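Local coordinates for glideosome-associated protein 50 (Plasmodium falciparum 3D7, PDB 3TGH) that takes part in the glideosome complex of gliding motility and host cell invasion, and may anchor it to the parasite's inner membrane complex, at residues F166-I171 against D331-P337; V185-I189 against H320-L324; D273-C277 against K289-K294. All coordinates share one frame. Residues are numbered along the deposited sequence.

Contact 1. Residues F166-I171 against D331-P337; sequences FPYKKI and DVPSSGP. With SO4 (sulfate ion), chain C.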
loop_
_atom_site.group_PDB
_atom_site.type_symbol
_atom_site.label_atom_id
_atom_site.label_comp_id
_atom_site.label_asym_id
_atom_site.label_seq_id
_atom_site.Cartn_x
_atom_site.Cartn_y
_atom_site.Cartn_z
ATOM N N PHE A 166 -3.244 8.391 -18.368
ATOM C CA PHE A 166 -2.361 7.341 -18.859
ATOM C C PHE A 166 -2.565 7.161 -20.361
ATOM O O PHE A 166 -3.684 6.921 -20.820
ATOM C CB PHE A 166 -2.600 6.032 -18.125
ATOM C CG PHE A 166 -1.496 5.042 -18.306
ATOM C CD1 PHE A 166 -0.274 5.240 -17.692
ATOM C CD2 PHE A 166 -1.669 3.927 -19.108
ATOM C CE1 PHE A 166 0.759 4.340 -17.864
ATOM C CE2 PHE A 166 -0.637 3.015 -19.278
ATOM C CZ PHE A 166 0.572 3.222 -18.661
ATOM N N PRO A 167 -1.484 7.312 -21.137
ATOM C CA PRO A 167 -1.638 7.422 -22.585
ATOM C C PRO A 167 -1.841 6.103 -23.334
ATOM O O PRO A 167 -2.294 6.132 -24.482
ATOM C CB PRO A 167 -0.323 8.066 -23.014
ATOM C CG PRO A 167 0.657 7.579 -22.032
ATOM C CD PRO A 167 -0.088 7.539 -20.723
ATOM N N TYR A 168 -1.493 4.973 -22.716
ATOM C CA TYR A 168 -1.676 3.655 -23.341
ATOM C C TYR A 168 -3.023 3.074 -22.920
ATOM O O TYR A 168 -3.158 2.536 -21.813
ATOM C CB TYR A 168 -0.574 2.678 -22.930
ATOM C CG TYR A 168 0.786 2.929 -23.525
ATOM C CD1 TYR A 168 1.074 2.566 -24.843
ATOM C CD2 TYR A 168 1.805 3.478 -22.759
ATOM C CE1 TYR A 168 2.331 2.784 -25.380
ATOM C CE2 TYR A 168 3.060 3.695 -23.286
ATOM C CZ TYR A 168 3.318 3.346 -24.596
ATOM O OH TYR A 168 4.573 3.565 -25.108
ATOM N N LYS A 169 -4.012 3.159 -23.807
ATOM C CA LYS A 169 -5.381 2.780 -23.455
ATOM C C LYS A 169 -5.567 1.274 -23.206
ATOM O O LYS A 169 -6.327 0.887 -22.317
ATOM C CB LYS A 169 -6.371 3.274 -24.517
ATOM C CG LYS A 169 -6.302 4.785 -24.805
ATOM C CD LYS A 169 -6.355 5.659 -23.541
ATOM C CE LYS A 169 -6.239 7.141 -23.891
ATOM N NZ LYS A 169 -5.967 7.992 -22.696
ATOM N N LYS A 170 -4.883 0.430 -23.974
ATOM C CA LYS A 170 -4.967 -1.029 -23.769
ATOM C C LYS A 170 -4.405 -1.459 -22.403
ATOM O O LYS A 170 -4.947 -2.358 -21.749
ATOM C CB LYS A 170 -4.222 -1.775 -24.877
ATOM C CG LYS A 170 -4.878 -1.697 -26.247
ATOM C CD LYS A 170 -4.061 -2.466 -27.278
ATOM C CE LYS A 170 -4.742 -2.496 -28.641
ATOM N NZ LYS A 170 -5.889 -3.450 -28.677
ATOM N N ILE A 171 -3.309 -0.826 -21.994
ATOM C CA ILE A 171 -2.683 -1.116 -20.703
ATOM C C ILE A 171 -3.586 -0.620 -19.581
ATOM O O ILE A 171 -3.830 -1.320 -18.607
ATOM C CB ILE A 171 -1.259 -0.503 -20.630
ATOM C CG1 ILE A 171 -0.334 -1.242 -21.601
ATOM C CG2 ILE A 171 -0.689 -0.575 -19.215
ATOM C CD1 ILE A 171 0.998 -0.533 -21.810
ATOM N N ASP A 331 5.720 -3.934 -20.260
ATOM C CA ASP A 331 6.598 -2.972 -20.912
ATOM C C ASP A 331 5.783 -1.725 -21.253
ATOM O O ASP A 331 4.794 -1.797 -21.983
ATOM C CB ASP A 331 7.227 -3.555 -22.182
ATOM C CG ASP A 331 8.267 -2.625 -22.806
ATOM O OD1 ASP A 331 8.958 -1.899 -22.061
ATOM O OD2 ASP A 331 8.403 -2.631 -24.047
ATOM N N VAL A 332 6.201 -0.593 -20.699
ATOM C CA VAL A 332 5.595 0.704 -20.983
ATOM C C VAL A 332 6.686 1.586 -21.604
ATOM O O VAL A 332 7.440 2.243 -20.888
ATOM C CB VAL A 332 5.021 1.323 -19.696
ATOM C CG1 VAL A 332 4.324 2.659 -19.971
ATOM C CG2 VAL A 332 4.053 0.347 -19.045
ATOM N N PRO A 333 6.804 1.563 -22.945
ATOM C CA PRO A 333 7.843 2.345 -23.623
ATOM C C PRO A 333 7.692 3.837 -23.350
ATOM O O PRO A 333 6.581 4.360 -23.434
ATOM C CB PRO A 333 7.600 2.039 -25.108
ATOM C CG PRO A 333 6.885 0.735 -25.114
ATOM C CD PRO A 333 6.026 0.748 -23.897
ATOM N N SER A 334 8.787 4.517 -23.020
ATOM C CA SER A 334 8.707 5.936 -22.647
ATOM C C SER A 334 8.305 6.847 -23.811
ATOM O O SER A 334 7.821 7.952 -23.578
ATOM C CB SER A 334 10.016 6.421 -22.011
ATOM O OG SER A 334 11.111 6.284 -22.903
ATOM N N SER A 335 8.495 6.381 -25.048
ATOM C CA SER A 335 8.125 7.142 -26.252
ATOM C C SER A 335 6.618 7.381 -26.424
ATOM O O SER A 335 6.214 8.294 -27.155
ATOM C CB SER A 335 8.661 6.440 -27.506
ATOM O OG SER A 335 8.127 5.128 -27.624
ATOM N N GLY A 336 5.792 6.567 -25.771
ATOM C CA GLY A 336 4.338 6.679 -25.890
ATOM C C GLY A 336 3.801 5.861 -27.051
ATOM O O GLY A 336 4.578 5.301 -27.829
ATOM N N PRO A 337 2.465 5.784 -27.176
ATOM C CA PRO A 337 1.824 4.937 -28.186
ATOM C C PRO A 337 1.983 5.461 -29.615
ATOM O O PRO A 337 1.967 6.675 -29.835
ATOM C CB PRO A 337 0.346 4.963 -27.776
ATOM C CG PRO A 337 0.175 6.273 -27.095
ATOM C CD PRO A 337 1.475 6.538 -26.383
HETATM S S SO4 C . -2.934 2.163 -27.111
HETATM O O1 SO4 C . -1.707 2.100 -27.900
HETATM O O2 SO4 C . -4.079 1.816 -27.950
HETATM O O3 SO4 C . -2.847 1.208 -26.005
HETATM O O4 SO4 C . -3.113 3.525 -26.602
#
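The N-terminal end of helix 169-189, with Tyr168 as its N-cap residue, meets a type I beta turn that runs from Pro333 to Gly336 in the C-terminal tail. The main bump is the Tyr168 ring, which enters the hollow between Val332, Pro333, Gly336 and Pro337. Proline suits one wall of this hollow, since its ring is rigid and the CH bonds next to its nitrogen are polarised: Pro337 CD sits over the Tyr168 ring face, 4.2 Å from the centroid, in a CH-pi contact. Val332 is a second, smaller knob, its CG1 reaching 4.0 Å from Phe166 CZ and 3.7 Å from Tyr168 CE2, while Ile171 CD1 approaches Val332 CG2 at 4.2 Å. Phe166 also meets Trp160 edge-to-face and touches metal-binding His172, so this corner lies close to one of the metal ligands. Gly336, with phi/psi of 88/174°, ends the turn where a CB would jam against the preceding carbonyl and Pro337 CD. A sulfate, probably from the crystallisation liquor, takes hydrogen bonds from Lys169 N and Lys170 N at the helix start, where amides are not yet used by the helix. Tyr168 OH donates a hydrogen bond of 2.7 Å to Pro333 O.

Contact 2. Residues V185-I189 against H320-L324; sequences VAKKI and HFAAL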
loop_
_atom_site.group_PDB
_atom_site.type_symbol
_atom_site.label_atom_id
_atom_site.label_comp_id
_atom_site.label_asym_id
_atom_site.label_seq_id
_atom_site.Cartn_x
_atom_site.Cartn_y
_atom_site.Cartn_z
ATOM N N VAL A 185 -12.112 -12.722 -7.229
ATOM C CA VAL A 185 -11.531 -13.878 -6.542
ATOM C C VAL A 185 -11.486 -13.636 -5.034
ATOM O O VAL A 185 -11.888 -14.499 -4.254
ATOM C CB VAL A 185 -10.127 -14.213 -7.076
ATOM C CG1 VAL A 185 -9.450 -15.286 -6.214
ATOM C CG2 VAL A 185 -10.210 -14.669 -8.531
ATOM N N ALA A 186 -11.021 -12.458 -4.623
ATOM C CA ALA A 186 -10.901 -12.124 -3.204
ATOM C C ALA A 186 -12.235 -12.271 -2.475
ATOM O O ALA A 186 -12.272 -12.743 -1.336
ATOM C CB ALA A 186 -10.341 -10.703 -3.025
ATOM N N LYS A 187 -13.321 -11.871 -3.139
ATOM C CA LYS A 187 -14.691 -12.039 -2.621
ATOM C C LYS A 187 -15.017 -13.471 -2.229
ATOM O O LYS A 187 -15.776 -13.710 -1.285
ATOM C CB LYS A 187 -15.724 -11.614 -3.678
ATOM C CG LYS A 187 -15.940 -10.139 -3.775
ATOM C CD LYS A 187 -16.652 -9.757 -5.066
ATOM C CE LYS A 187 -18.118 -10.123 -5.037
ATOM N NZ LYS A 187 -18.812 -9.635 -6.263
ATOM N N LYS A 188 -14.466 -14.418 -2.977
ATOM C CA LYS A 188 -14.771 -15.830 -2.791
ATOM C C LYS A 188 -13.850 -16.529 -1.789
ATOM O O LYS A 188 -14.240 -17.542 -1.213
ATOM C CB LYS A 188 -14.694 -16.551 -4.139
ATOM C CG LYS A 188 -15.712 -16.079 -5.174
ATOM C CD LYS A 188 -17.113 -16.583 -4.854
ATOM C CE LYS A 188 -17.977 -16.680 -6.104
ATOM N NZ LYS A 188 -19.300 -17.304 -5.811
ATOM N N ILE A 189 -12.635 -16.016 -1.579
ATOM C CA ILE A 189 -11.647 -16.756 -0.771
ATOM C C ILE A 189 -10.937 -15.986 0.351
ATOM O O ILE A 189 -10.219 -16.597 1.141
ATOM C CB ILE A 189 -10.579 -17.441 -1.671
ATOM C CG1 ILE A 189 -9.660 -16.417 -2.337
ATOM C CG2 ILE A 189 -11.262 -18.328 -2.719
ATOM C CD1 ILE A 189 -8.578 -17.053 -3.199
ATOM N N HIS A 320 -10.854 -20.790 -7.683
ATOM C CA HIS A 320 -10.882 -19.327 -7.685
ATOM C C HIS A 320 -9.489 -18.720 -7.863
ATOM O O HIS A 320 -9.344 -17.745 -8.594
ATOM C CB HIS A 320 -11.571 -18.800 -6.430
ATOM C CG HIS A 320 -13.008 -19.203 -6.343
ATOM N ND1 HIS A 320 -13.925 -18.875 -7.318
ATOM C CD2 HIS A 320 -13.681 -19.928 -5.420
ATOM C CE1 HIS A 320 -15.104 -19.377 -6.994
ATOM N NE2 HIS A 320 -14.983 -20.022 -5.848
ATOM N N PHE A 321 -8.468 -19.296 -7.224
ATOM C CA PHE A 321 -7.080 -18.878 -7.487
ATOM C C PHE A 321 -6.762 -18.965 -8.984
ATOM O O PHE A 321 -6.018 -18.143 -9.520
ATOM C CB PHE A 321 -6.062 -19.754 -6.750
ATOM C CG PHE A 321 -5.838 -19.372 -5.321
ATOM C CD1 PHE A 321 -5.078 -18.255 -5.001
ATOM C CD2 PHE A 321 -6.350 -20.153 -4.288
ATOM C CE1 PHE A 321 -4.853 -17.911 -3.677
ATOM C CE2 PHE A 321 -6.132 -19.807 -2.963
ATOM C CZ PHE A 321 -5.383 -18.679 -2.661
ATOM N N ALA A 322 -7.308 -19.989 -9.642
ATOM C CA ALA A 322 -7.083 -20.209 -11.068
ATOM C C ALA A 322 -7.709 -19.133 -11.961
ATOM O O ALA A 322 -7.360 -19.056 -13.142
ATOM C CB ALA A 322 -7.581 -21.601 -11.484
ATOM N N ALA A 323 -8.607 -18.315 -11.411
ATOM C CA ALA A 323 -9.225 -17.198 -12.140
ATOM C C ALA A 323 -8.466 -15.877 -11.971
ATOM O O ALA A 323 -8.828 -14.867 -12.586
ATOM C CB ALA A 323 -10.676 -17.014 -11.695
ATOM N N LEU A 324 -7.430 -15.869 -11.139
ATOM C CA LEU A 324 -6.619 -14.662 -10.963
ATOM C C LEU A 324 -5.861 -14.345 -12.248
ATOM O O LEU A 324 -5.474 -15.251 -12.984
ATOM C CB LEU A 324 -5.624 -14.812 -9.808
ATOM C CG LEU A 324 -6.146 -14.727 -8.377
ATOM C CD1 LEU A 324 -5.077 -15.269 -7.419
ATOM C CD2 LEU A 324 -6.547 -13.301 -7.998
#
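Here the C-terminal end of helix 169-189 packs against helix 317-321 and the type I beta turn from Phe321 to Leu324, within a phosphatase fold. No hydrogen bond crosses between the segments. His320 comes first: its flat imidazole accepts Lys188 CB over one face, 3.7 Å from the ring centroid, while its CB meets Ile189 CG2 at 3.8 Å. The ring's polar edge is held by Asp313, to which His320 NE2 is hydrogen-bonded; the lysine's aliphatic base suits the ring face, and its charged end leads away. The carbonyl His320 O lies 3.2 Å from Val185 CG2. Phe321 points its CA-to-CB bond away, yet its ring swings back to cover Ile189, whose CD1 lies over the Phe321 ring face, 3.6 Å from its centroid, in a CH-pi contact. Ala323, small enough for a close approach, brings CB to 4.0 Å from Val185 CG2. Leu324 then closes the apolar patch, touching His129 and Phe131 of strand 128-136 as well, with Leu324 CD2 3.8 Å from Val185 CB.

Contact 3. Residues D273-C277 against K289-K294; sequences DIGFC and KFVSSK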
loop_
_atom_site.group_PDB
_atom_site.type_symbol
_atom_site.label_atom_id
_atom_site.label_comp_id
_atom_site.label_asym_id
_atom_site.label_seq_id
_atom_site.Cartn_x
_atom_site.Cartn_y
_atom_site.Cartn_z
ATOM N N ASP A 273 1.740 14.909 11.140
ATOM C CA ASP A 273 3.005 14.366 11.640
ATOM C C ASP A 273 3.651 13.403 10.636
ATOM O O ASP A 273 2.957 12.638 9.971
ATOM C CB ASP A 273 2.805 13.607 12.959
ATOM C CG ASP A 273 2.564 14.522 14.150
ATOM O OD1 ASP A 273 2.284 15.724 13.951
ATOM O OD2 ASP A 273 2.657 14.017 15.292
ATOM N N ILE A 274 4.977 13.455 10.549
ATOM C CA ILE A 274 5.751 12.448 9.832
ATOM C C ILE A 274 5.638 11.158 10.630
ATOM O O ILE A 274 5.776 11.165 11.855
ATOM C CB ILE A 274 7.219 12.903 9.655
ATOM C CG1 ILE A 274 7.276 14.013 8.611
ATOM C CG2 ILE A 274 8.129 11.742 9.238
ATOM C CD1 ILE A 274 8.607 14.719 8.538
ATOM N N GLY A 275 5.338 10.060 9.945
ATOM C CA GLY A 275 5.087 8.805 10.630
ATOM C C GLY A 275 4.785 7.637 9.717
ATOM O O GLY A 275 5.158 7.633 8.546
ATOM N N PHE A 276 4.101 6.643 10.269
ATOM C CA PHE A 276 3.806 5.410 9.551
ATOM C C PHE A 276 2.692 4.668 10.275
ATOM O O PHE A 276 2.264 5.091 11.358
ATOM C CB PHE A 276 5.074 4.542 9.445
ATOM C CG PHE A 276 5.675 4.164 10.778
ATOM C CD1 PHE A 276 5.299 2.990 11.420
ATOM C CD2 PHE A 276 6.626 4.972 11.378
ATOM C CE1 PHE A 276 5.836 2.651 12.652
ATOM C CE2 PHE A 276 7.181 4.642 12.600
ATOM C CZ PHE A 276 6.793 3.477 13.240
ATOM N N CYS A 277 2.235 3.558 9.697
ATOM C CA CYS A 277 1.211 2.725 10.326
ATOM C C CYS A 277 1.689 1.310 10.580
ATOM O O CYS A 277 2.506 0.780 9.826
ATOM C CB CYS A 277 -0.010 2.618 9.432
ATOM S SG CYS A 277 -0.866 4.134 9.198
ATOM N N LYS A 289 -2.515 1.046 13.954
ATOM C CA LYS A 289 -1.890 2.017 14.843
ATOM C C LYS A 289 -1.110 3.049 14.034
ATOM O O LYS A 289 -0.228 2.706 13.226
ATOM C CB LYS A 289 -0.961 1.319 15.837
ATOM C CG LYS A 289 -1.681 0.447 16.852
ATOM C CD LYS A 289 -0.689 -0.301 17.728
ATOM C CE LYS A 289 -1.355 -1.420 18.522
ATOM N NZ LYS A 289 -0.356 -2.236 19.283
ATOM N N PHE A 290 -1.459 4.314 14.237
ATOM C CA PHE A 290 -0.773 5.423 13.588
ATOM C C PHE A 290 0.329 5.924 14.508
ATOM O O PHE A 290 0.059 6.339 15.631
ATOM C CB PHE A 290 -1.754 6.556 13.292
ATOM C CG PHE A 290 -2.749 6.225 12.225
ATOM C CD1 PHE A 290 -3.901 5.505 12.528
ATOM C CD2 PHE A 290 -2.534 6.628 10.914
ATOM C CE1 PHE A 290 -4.819 5.188 11.536
ATOM C CE2 PHE A 290 -3.445 6.325 9.919
ATOM C CZ PHE A 290 -4.593 5.607 10.228
ATOM N N VAL A 291 1.564 5.886 14.020
ATOM C CA VAL A 291 2.732 6.226 14.817
ATOM C C VAL A 291 3.336 7.532 14.332
ATOM O O VAL A 291 3.600 7.701 13.135
ATOM C CB VAL A 291 3.810 5.120 14.738
ATOM C CG1 VAL A 291 5.006 5.491 15.593
ATOM C CG2 VAL A 291 3.224 3.777 15.167
ATOM N N SER A 292 3.527 8.460 15.263
ATOM C CA SER A 292 4.159 9.738 14.979
ATOM C C SER A 292 5.637 9.702 15.346
ATOM O O SER A 292 6.002 9.283 16.446
ATOM C CB SER A 292 3.464 10.871 15.753
ATOM O OG SER A 292 4.262 12.035 15.757
ATOM N N SER A 293 6.474 10.184 14.429
ATOM C CA SER A 293 7.922 10.266 14.629
ATOM C C SER A 293 8.345 11.346 15.626
ATOM O O SER A 293 9.529 11.453 15.952
ATOM C CB SER A 293 8.624 10.544 13.297
ATOM O OG SER A 293 8.331 11.853 12.824
ATOM N N LYS A 294 7.396 12.150 16.096
ATOM C CA LYS A 294 7.707 13.218 17.048
ATOM C C LYS A 294 8.405 12.617 18.267
ATOM O O LYS A 294 9.480 13.070 18.654
ATOM C CB LYS A 294 6.438 13.968 17.467
ATOM C CG LYS A 294 6.656 15.447 17.754
ATOM C CD LYS A 294 6.386 16.310 16.524
ATOM C CE LYS A 294 4.905 16.611 16.363
ATOM N NZ LYS A 294 4.668 17.683 15.365
#
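An antiparallel beta hairpin, strands 275-282 and 285-292, forms part of one of the two mixed sheets of this metallophosphoesterase fold, and this contact is its open end. Phe276 and Val291 are the hydrogen-bonded pair: Phe276 N donates to Val291 O at 3.1 Å and Val291 N to Phe276 O at 2.9 Å. Their side chains share one face of the sheet, where Val291 CB lies over the Phe276 ring, 3.9 Å from its centroid, and helix 17-32 covers both, with Phe26 and Phe29 meeting the Phe276 ring edge-to-face. Of the flanking non-hydrogen-bonded pairs, Gly275 faces Ser292 at a CA-CA distance of 4.5 Å; with its nearly fully extended backbone, a CB here would run into Val291 O, so glycine suits the position. Cys277 faces Phe290, with Cys277 SG 3.9 Å from the Phe290 ring centroid, on the face that packs against Cys250 and Ile248 of the other sheet.

Beyond the Gly275-Ser292 pair one more backbone bond, Ser293 N to Ile274 O at 2.8 Å, is joined by side-chain bonds: Ser293 OG reaches the same Ile274 O at 2.8 Å. Ser292 OG donates to Asp273 OD2 at 2.6 Å and accepts from Lys294 N at 3.2 Å, making an ST turn. Asp273 OD1 forms a long, weak salt bridge with Lys294 NZ at 3.4 Å. Thus hydroxyls and a carboxylate add to the backbone bonds where the strand pairing runs out.

How the contacts relate
Contacts 1 and 2 lie toward the two ends of helix 169-189, their centres 28 Å apart and nearest atoms about 15 Å apart, so the C-terminal part of the chain meets this helix twice: first near its C-terminal end at 320-324, then at its start with 331-337. Contact 1 lies nearest a metal site, the Phe166 side chain being about 4 Å from that of His172 and about 9 Å from a bound cobalt ion; contacts 2 and 3 lie away from the annotated sites. Contact 3 is on the opposite side of the chain's centre from both others, its centre 36 Å from that of contact 1 and 34 Å from that of contact 2.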